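Local coordinates for protein D-alanyl-D-alanine carboxypeptidase (Streptococcus pneumoniae R6, PDB 1XP4) that probably trims the terminal D-alanine from peptidoglycan precursor peptides as a serine-type D-Ala-D-Ala carboxypeptidase, and so helps to regulate cell-wall synthesis, at residues S276-A289 against I306-V319. Sequence-based numbering, arbitrary orientation.
Sequences STFTLRKIVQQGDA and IAVAPEDIYLIERV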
# COMPACT_ATOMS: atom_id res chain seq x y z
N SER A 276 4.92 6.28 -19.88
CA SER A 276 5.45 6.33 -21.22
C SER A 276 6.36 5.12 -21.46
O SER A 276 6.68 4.79 -22.60
CB SER A 276 6.23 7.62 -21.44
OG SER A 276 7.45 7.62 -20.71
N THR A 277 6.76 4.45 -20.37
CA THR A 277 7.66 3.29 -20.45
C THR A 277 7.00 1.91 -20.39
O THR A 277 7.51 0.95 -20.95
CB THR A 277 8.69 3.32 -19.31
OG1 THR A 277 9.35 4.59 -19.29
CG2 THR A 277 9.70 2.19 -19.47
N PHE A 278 5.89 1.82 -19.67
CA PHE A 278 5.17 0.56 -19.50
C PHE A 278 3.71 0.71 -19.85
O PHE A 278 3.14 1.79 -19.74
CB PHE A 278 5.26 0.08 -18.07
CG PHE A 278 6.65 -0.16 -17.60
CD1 PHE A 278 7.34 -1.30 -17.98
CD2 PHE A 278 7.27 0.75 -16.74
CE1 PHE A 278 8.62 -1.54 -17.52
CE2 PHE A 278 8.56 0.52 -16.28
CZ PHE A 278 9.24 -0.63 -16.66
N THR A 279 3.10 -0.40 -20.25
CA THR A 279 1.70 -0.40 -20.62
C THR A 279 1.09 -1.76 -20.31
O THR A 279 1.80 -2.72 -20.06
CB THR A 279 1.54 -0.11 -22.12
OG1 THR A 279 0.18 -0.30 -22.50
CG2 THR A 279 2.42 -1.04 -22.94
N LEU A 280 -0.24 -1.84 -20.32
CA LEU A 280 -0.93 -3.10 -20.06
C LEU A 280 -1.47 -3.64 -21.37
O LEU A 280 -2.44 -3.10 -21.90
CB LEU A 280 -2.10 -2.90 -19.09
CG LEU A 280 -1.86 -2.55 -17.62
CD1 LEU A 280 -3.21 -2.40 -16.93
CD2 LEU A 280 -1.02 -3.63 -16.94
N ARG A 281 -0.85 -4.69 -21.90
CA ARG A 281 -1.32 -5.28 -23.14
C ARG A 281 -2.22 -6.45 -22.75
O ARG A 281 -1.84 -7.29 -21.94
CB ARG A 281 -0.15 -5.78 -23.99
CG ARG A 281 -0.57 -6.21 -25.39
CD ARG A 281 0.61 -6.64 -26.27
NE ARG A 281 0.15 -6.97 -27.62
CZ ARG A 281 0.93 -7.46 -28.59
NH1 ARG A 281 2.22 -7.67 -28.35
NH2 ARG A 281 0.42 -7.74 -29.78
N LYS A 282 -3.43 -6.50 -23.32
CA LYS A 282 -4.36 -7.59 -23.02
C LYS A 282 -3.93 -8.82 -23.80
O LYS A 282 -3.80 -8.77 -25.02
CB LYS A 282 -5.79 -7.18 -23.39
CG LYS A 282 -6.87 -8.18 -22.96
CD LYS A 282 -8.26 -7.56 -22.96
CE LYS A 282 -8.66 -7.05 -24.34
NZ LYS A 282 -9.98 -6.35 -24.33
N ILE A 283 -3.70 -9.92 -23.09
CA ILE A 283 -3.27 -11.16 -23.73
C ILE A 283 -4.38 -12.19 -23.89
O ILE A 283 -4.39 -12.94 -24.87
CB ILE A 283 -2.11 -11.83 -22.95
CG1 ILE A 283 -2.53 -12.13 -21.51
CG2 ILE A 283 -0.88 -10.94 -23.00
CD1 ILE A 283 -1.54 -12.98 -20.74
N VAL A 284 -5.30 -12.25 -22.93
CA VAL A 284 -6.40 -13.19 -23.01
C VAL A 284 -7.71 -12.46 -22.75
O VAL A 284 -7.79 -11.60 -21.87
CB VAL A 284 -6.25 -14.35 -21.99
CG1 VAL A 284 -7.38 -15.36 -22.17
CG2 VAL A 284 -4.91 -15.03 -22.18
N GLN A 285 -8.72 -12.81 -23.53
CA GLN A 285 -10.03 -12.21 -23.44
C GLN A 285 -10.91 -13.08 -22.56
O GLN A 285 -10.80 -14.31 -22.59
CB GLN A 285 -10.64 -12.12 -24.83
CG GLN A 285 -11.41 -10.86 -25.12
CD GLN A 285 -10.76 -10.05 -26.22
OE1 GLN A 285 -9.99 -10.58 -27.03
NE2 GLN A 285 -11.06 -8.75 -26.27
N GLN A 286 -11.79 -12.46 -21.79
CA GLN A 286 -12.69 -13.20 -20.94
C GLN A 286 -13.48 -14.18 -21.79
O GLN A 286 -13.94 -13.83 -22.88
CB GLN A 286 -13.64 -12.24 -20.23
CG GLN A 286 -14.79 -12.92 -19.52
CD GLN A 286 -15.73 -11.92 -18.91
OE1 GLN A 286 -16.27 -11.06 -19.60
NE2 GLN A 286 -15.93 -12.03 -17.60
N GLY A 287 -13.63 -15.41 -21.30
CA GLY A 287 -14.36 -16.44 -22.02
C GLY A 287 -13.49 -17.28 -22.92
O GLY A 287 -13.85 -18.40 -23.29
N ASP A 288 -12.32 -16.75 -23.28
CA ASP A 288 -11.40 -17.46 -24.16
C ASP A 288 -10.39 -18.34 -23.44
O ASP A 288 -10.38 -18.48 -22.22
CB ASP A 288 -10.68 -16.46 -25.06
CG ASP A 288 -11.62 -15.80 -26.05
OD1 ASP A 288 -12.79 -16.22 -26.13
OD2 ASP A 288 -11.18 -14.86 -26.75
N ALA A 289 -9.52 -18.92 -24.25
CA ALA A 289 -8.51 -19.81 -23.81
C ALA A 289 -7.14 -19.42 -24.37
O ALA A 289 -7.00 -19.17 -25.56
CB ALA A 289 -8.84 -21.23 -24.23
N ILE A 306 -12.35 -26.99 -21.29
CA ILE A 306 -11.66 -25.82 -21.74
C ILE A 306 -11.71 -24.86 -20.58
O ILE A 306 -12.73 -24.60 -19.95
CB ILE A 306 -12.30 -25.24 -23.00
CG1 ILE A 306 -12.22 -26.27 -24.12
CG2 ILE A 306 -11.49 -24.02 -23.47
CD1 ILE A 306 -11.09 -25.97 -25.12
N ALA A 307 -10.46 -24.59 -20.25
CA ALA A 307 -10.16 -23.64 -19.21
C ALA A 307 -9.75 -22.36 -19.91
O ALA A 307 -8.74 -22.29 -20.55
CB ALA A 307 -8.97 -24.18 -18.43
N VAL A 308 -10.58 -21.53 -19.31
CA VAL A 308 -10.91 -20.23 -19.86
C VAL A 308 -10.69 -19.10 -18.87
O VAL A 308 -10.72 -19.31 -17.66
CB VAL A 308 -12.39 -20.26 -20.32
CG1 VAL A 308 -12.91 -18.86 -20.47
CG2 VAL A 308 -12.51 -21.01 -21.63
N ALA A 309 -10.48 -17.90 -19.39
CA ALA A 309 -10.34 -16.70 -18.54
C ALA A 309 -11.69 -16.17 -18.11
O ALA A 309 -12.59 -16.04 -18.92
CB ALA A 309 -9.58 -15.67 -19.35
N PRO A 310 -11.94 -15.91 -16.80
CA PRO A 310 -13.31 -15.45 -16.73
C PRO A 310 -13.32 -14.03 -16.15
O PRO A 310 -14.15 -13.60 -15.34
CB PRO A 310 -13.92 -16.32 -15.64
CG PRO A 310 -12.84 -16.44 -14.56
CD PRO A 310 -11.51 -16.29 -15.44
N GLU A 311 -12.32 -13.30 -16.64
CA GLU A 311 -12.20 -11.85 -16.57
C GLU A 311 -11.10 -11.52 -17.55
O GLU A 311 -10.41 -12.39 -18.03
CB GLU A 311 -11.79 -11.40 -15.18
CG GLU A 311 -12.91 -11.61 -14.15
CD GLU A 311 -12.51 -11.09 -12.78
OE1 GLU A 311 -11.35 -10.78 -12.57
OE2 GLU A 311 -13.40 -10.94 -11.94
N ASP A 312 -10.92 -10.23 -17.89
CA ASP A 312 -9.90 -9.98 -18.91
C ASP A 312 -8.47 -9.99 -18.26
O ASP A 312 -8.23 -9.39 -17.23
CB ASP A 312 -10.20 -8.58 -19.53
CG ASP A 312 -11.13 -8.64 -20.77
OD1 ASP A 312 -11.38 -9.72 -21.24
OD2 ASP A 312 -11.56 -7.60 -21.26
N ILE A 313 -7.50 -10.64 -18.91
CA ILE A 313 -6.15 -10.71 -18.38
C ILE A 313 -5.19 -9.78 -19.11
O ILE A 313 -5.09 -9.81 -20.34
CB ILE A 313 -5.63 -12.15 -18.44
CG1 ILE A 313 -6.54 -13.06 -17.61
CG2 ILE A 313 -4.20 -12.22 -17.92
CD1 ILE A 313 -6.12 -14.52 -17.58
N TYR A 314 -4.50 -8.95 -18.33
CA TYR A 314 -3.51 -8.01 -18.85
C TYR A 314 -2.17 -8.27 -18.18
O TYR A 314 -2.10 -8.86 -17.09
CB TYR A 314 -3.93 -6.56 -18.57
CG TYR A 314 -5.16 -6.09 -19.31
CD1 TYR A 314 -6.44 -6.46 -18.89
CD2 TYR A 314 -5.05 -5.25 -20.41
CE1 TYR A 314 -7.58 -6.01 -19.56
CE2 TYR A 314 -6.18 -4.79 -21.09
CZ TYR A 314 -7.44 -5.17 -20.65
OH TYR A 314 -8.56 -4.71 -21.32
N LEU A 315 -1.10 -7.82 -18.83
CA LEU A 315 0.26 -7.97 -18.32
C LEU A 315 1.00 -6.66 -18.53
O LEU A 315 0.69 -5.91 -19.46
CB LEU A 315 1.02 -9.05 -19.08
CG LEU A 315 0.48 -10.48 -19.11
CD1 LEU A 315 1.44 -11.30 -19.91
CD2 LEU A 315 0.34 -11.05 -17.71
N ILE A 316 1.96 -6.38 -17.66
CA ILE A 316 2.75 -5.17 -17.80
C ILE A 316 3.77 -5.46 -18.90
O ILE A 316 4.37 -6.53 -18.92
CB ILE A 316 3.52 -4.83 -16.52
CG1 ILE A 316 2.57 -4.82 -15.33
CG2 ILE A 316 4.16 -3.45 -16.65
CD1 ILE A 316 3.24 -4.37 -14.06
N GLU A 317 3.95 -4.52 -19.83
CA GLU A 317 4.90 -4.71 -20.92
C GLU A 317 5.64 -3.41 -21.20
O GLU A 317 5.02 -2.35 -21.33
CB GLU A 317 4.17 -5.19 -22.18
CG GLU A 317 5.08 -5.49 -23.38
CD GLU A 317 4.30 -5.87 -24.63
OE1 GLU A 317 3.32 -5.16 -24.97
OE2 GLU A 317 4.67 -6.87 -25.30
N ARG A 318 6.96 -3.48 -21.29
CA ARG A 318 7.69 -2.39 -21.85
C ARG A 318 7.25 -2.14 -23.31
O ARG A 318 6.75 -3.02 -24.01
CB ARG A 318 9.16 -2.72 -21.73
CG ARG A 318 9.95 -1.66 -20.97
CD ARG A 318 11.44 -1.98 -20.93
NE ARG A 318 12.12 -1.09 -20.02
CZ ARG A 318 12.37 -1.57 -18.80
NH1 ARG A 318 12.04 -2.80 -18.50
NH2 ARG A 318 13.01 -0.82 -17.91
N VAL A 319 7.28 -0.88 -23.73
CA VAL A 319 6.83 -0.58 -25.09
C VAL A 319 8.00 -0.46 -26.07
O VAL A 319 8.92 0.32 -25.87
CB VAL A 319 6.07 0.77 -25.09
CG1 VAL A 319 5.36 1.04 -23.77
CG2 VAL A 319 6.97 1.95 -25.41
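Lys282 lies across Tyr314 where strands 278-284 and 313-318 run antiparallel: its CB sits over one face of the phenol, 3.8 Å from the ring centroid, in a CH-pi contact. The aliphatic chain continues over the ring toward the hydroxyl and then turns about its CG-CD bond (chi3 60°), leaving NZ in a long salt bridge, 3.7 Å from Asp312 OD2. The other carboxylate oxygen, OD1, accepts the backbone N of Gln286 at 2.8 Å, so one aspartate ties a strand side chain to the turn beyond it. On the same face as Lys282, the Phe278 and Arg318 side chains run alongside each other, the ring rim (CZ, CE1) over one guanidinium face with the planes 65° apart; Arg318 NH1 is engaged by Asp355, while Phe278 and Ile316 rest on Leu28 of strand 26-31.

The opposite face carries Arg281, Leu315 and Glu317. Arg281, extended from CG to NE, passes obliquely over Glu317, whose OE2 meets the guanidinium edge in a long salt bridge from NH1. Ile283 reaches Leu315 from the bulge, CD1 to CD1 at 3.5 Å, the side chains crossing at about a right angle.

Backbone pairing sets this register. Thr279 and Glu317 exchange two hydrogen bonds, as do Arg281 and Leu315, before a classic beta bulge places both Ile283 and Val284 opposite Ile313. Past it, a type II turn closes with Asp288 N to Gln285 O and is pinned to 306-319 by a nearly straight bond from Gly287 N to Ala309 O (2.7 Å) and a return bond from Ala309 N to Asp288 O. Ile313 and Leu315 pack on Phe369 of strand 368-373. The ribbon is part of the C-terminal domain, strand 278-284 following directly on helix 262-277, and its chemistry implies a linkage founded on main-chain bonds and apolar packing, with the long ion pairs probably adding only modestly.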